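Local coordinates for probable aminotransferase (Pseudomonas aeruginosa, PDB 5YKR), which is a probable aminotransferase of the class-III family, a pyridoxal-phosphate-dependent enzyme of the aminotransferase clan that assembles as a dimer, at residues G86-H91 with R353-L358. Numbering follows the deposited sequence.
Sequences GAMFGH and RHMFQL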
loop_
_atom_site.group_PDB
_atom_site.type_symbol
_atom_site.label_atom_id
_atom_site.label_comp_id
_atom_site.label_asym_id
_atom_site.label_seq_id
_atom_site.Cartn_x
_atom_site.Cartn_y
_atom_site.Cartn_z
ATOM N N GLY A 86 -1.229 8.428 -11.752
ATOM C CA GLY A 86 -2.279 8.079 -10.783
ATOM C C GLY A 86 -3.658 8.658 -11.153
ATOM O O GLY A 86 -4.701 8.157 -10.762
ATOM N N ALA A 87 -3.635 9.744 -11.889
ATOM C CA ALA A 87 -4.833 10.401 -12.421
ATOM C C ALA A 87 -4.912 10.326 -13.956
ATOM O O ALA A 87 -5.324 11.271 -14.624
ATOM C CB ALA A 87 -4.914 11.867 -11.940
ATOM N N MET A 88 -4.487 9.204 -14.513
ATOM C CA MET A 88 -4.403 9.010 -15.952
ATOM C C MET A 88 -5.645 9.412 -16.740
ATOM O O MET A 88 -5.520 9.893 -17.891
ATOM C CB MET A 88 -4.095 7.522 -16.238
ATOM C CG MET A 88 -4.205 7.144 -17.692
ATOM S SD MET A 88 -3.630 5.477 -17.936
ATOM C CE MET A 88 -4.022 5.354 -19.645
ATOM N N PHE A 89 -6.822 9.186 -16.170
ATOM C CA PHE A 89 -8.060 9.565 -16.867
ATOM C C PHE A 89 -8.614 10.925 -16.531
ATOM O O PHE A 89 -9.748 11.242 -16.896
ATOM C CB PHE A 89 -9.103 8.443 -16.742
ATOM C CG PHE A 89 -8.615 7.161 -17.314
ATOM C CD1 PHE A 89 -8.751 6.931 -18.681
ATOM C CD2 PHE A 89 -8.008 6.208 -16.509
ATOM C CE1 PHE A 89 -8.225 5.824 -19.248
ATOM C CE2 PHE A 89 -7.435 5.077 -17.098
ATOM C CZ PHE A 89 -7.582 4.914 -18.469
ATOM N N GLY A 90 -7.765 11.751 -15.901
ATOM C CA GLY A 90 -8.119 13.103 -15.491
ATOM C C GLY A 90 -8.389 13.216 -14.006
ATOM O O GLY A 90 -8.641 12.218 -13.288
ATOM N N HIS A 91 -8.350 14.442 -13.529
ATOM C CA HIS A 91 -8.721 14.745 -12.164
ATOM C C HIS A 91 -10.227 14.795 -12.015
ATOM O O HIS A 91 -10.917 15.334 -12.882
ATOM C CB HIS A 91 -8.090 16.056 -11.739
ATOM C CG HIS A 91 -6.607 16.041 -11.818
ATOM N ND1 HIS A 91 -5.830 15.206 -11.057
ATOM C CD2 HIS A 91 -5.765 16.718 -12.636
ATOM C CE1 HIS A 91 -4.556 15.416 -11.358
ATOM N NE2 HIS A 91 -4.479 16.318 -12.336
ATOM N N ARG A 353 -10.018 6.430 -27.743
ATOM C CA ARG A 353 -9.939 7.003 -29.070
ATOM C C ARG A 353 -9.505 8.455 -29.003
ATOM O O ARG A 353 -8.621 8.906 -29.758
ATOM C CB ARG A 353 -11.252 6.849 -29.812
ATOM C CG ARG A 353 -11.166 7.336 -31.256
ATOM C CD ARG A 353 -12.470 7.087 -32.061
ATOM N NE ARG A 353 -13.145 5.814 -31.751
ATOM C CZ ARG A 353 -14.220 5.690 -30.948
ATOM N NH1 ARG A 353 -14.866 6.758 -30.458
ATOM N NH2 ARG A 353 -14.689 4.492 -30.689
ATOM N N HIS A 354 -10.160 9.212 -28.132
ATOM C CA HIS A 354 -9.807 10.613 -27.926
ATOM C C HIS A 354 -8.369 10.748 -27.430
ATOM O O HIS A 354 -7.582 11.569 -27.934
ATOM C CB HIS A 354 -10.757 11.258 -26.928
ATOM C CG HIS A 354 -10.420 12.681 -26.600
ATOM N ND1 HIS A 354 -10.864 13.729 -27.378
ATOM C CD2 HIS A 354 -9.708 13.233 -25.596
ATOM C CE1 HIS A 354 -10.409 14.856 -26.873
ATOM N NE2 HIS A 354 -9.700 14.583 -25.798
ATOM N N MET A 355 -8.018 9.966 -26.424
ATOM C CA MET A 355 -6.652 10.038 -25.870
ATOM C C MET A 355 -5.595 9.734 -26.941
ATOM O O MET A 355 -4.550 10.396 -27.003
ATOM C CB MET A 355 -6.550 9.057 -24.697
ATOM C CG MET A 355 -7.352 9.482 -23.474
ATOM S SD MET A 355 -7.755 8.183 -22.303
ATOM C CE MET A 355 -6.140 7.772 -21.664
ATOM N N PHE A 356 -5.874 8.766 -27.789
ATOM C CA PHE A 356 -4.901 8.396 -28.858
ATOM C C PHE A 356 -4.757 9.525 -29.893
ATOM O O PHE A 356 -3.661 9.827 -30.350
ATOM C CB PHE A 356 -5.347 7.159 -29.624
ATOM C CG PHE A 356 -5.396 5.887 -28.861
ATOM C CD1 PHE A 356 -4.712 5.708 -27.675
ATOM C CD2 PHE A 356 -6.153 4.840 -29.360
ATOM C CE1 PHE A 356 -4.741 4.508 -27.005
ATOM C CE2 PHE A 356 -6.235 3.627 -28.688
ATOM C CZ PHE A 356 -5.498 3.466 -27.501
ATOM N N GLN A 357 -5.878 10.140 -30.266
ATOM C CA GLN A 357 -5.805 11.224 -31.242
ATOM C C GLN A 357 -4.914 12.376 -30.721
ATOM O O GLN A 357 -4.053 12.922 -31.437
ATOM C CB GLN A 357 -7.226 11.739 -31.560
ATOM C CG GLN A 357 -7.286 12.964 -32.452
ATOM C CD GLN A 357 -8.692 13.505 -32.555
ATOM O OE1 GLN A 357 -9.024 14.573 -32.003
ATOM N NE2 GLN A 357 -9.526 12.792 -33.274
ATOM N N LEU A 358 -5.145 12.754 -29.467
ATOM C CA LEU A 358 -4.406 13.877 -28.885
ATOM C C LEU A 358 -2.935 13.500 -28.656
ATOM O O LEU A 358 -2.042 14.324 -28.876
ATOM C CB LEU A 358 -5.087 14.419 -27.619
ATOM C CG LEU A 358 -6.316 15.325 -27.760
ATOM C CD1 LEU A 358 -5.903 16.643 -28.377
ATOM C CD2 LEU A 358 -7.354 14.726 -28.670
#
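The ring of F89 meets M355 obliquely, at its CD1-CE1 side, while one of its faces is taken by a neighbour in its own segment: CG of M88 sits 3.9 Å above the ring plane, offset toward the rim. M355 brings two atoms to this corner of the ring. Its methyl CE lies 3.7 Å from F89 CE1, and its sulfur follows close behind, with SD 4.0 Å from F89 CD1. Measured to the ring centroid, SD stands at 4.9 Å and 66° off the normal, an oblique Met-aromatic contact. The side chain of M355 starts out toward the loop and bends at its last torsion (chi3 67°), which lets sulfur and methyl lie together against the ring. M88 adds the third member of the cluster. Its chain is fully extended, with CG anti to the backbone N (chi1 171°), and this reach carries its methyl to M355, where the two CE atoms meet at 3.8 Å and the chains cross at about a right angle.

In this class-III aminotransferase the cluster illustrates how a loop can meet a helix distant in sequence through methionine methyls, one sulfur and an aromatic ring: 86-91 lies between strand 76-79 and helix 94-104, and its partner 353-358 belongs to helix 349-372. The loop folds as a type I beta turn from A87 to G90, closed by G90 N to A87 O at 2.8 Å, and the two central residues of that turn, M88 and F89, supply its side of the contact. All three touching residues are buried. M88 also packs on C287, which follows in sequence the lysine K286 that carries pyridoxal phosphate, while M347 adjoins F89 and A384 adjoins M355. Elsewhere on the loop, A87 and H91 pack on T109 and L110 of the second subunit, respectively.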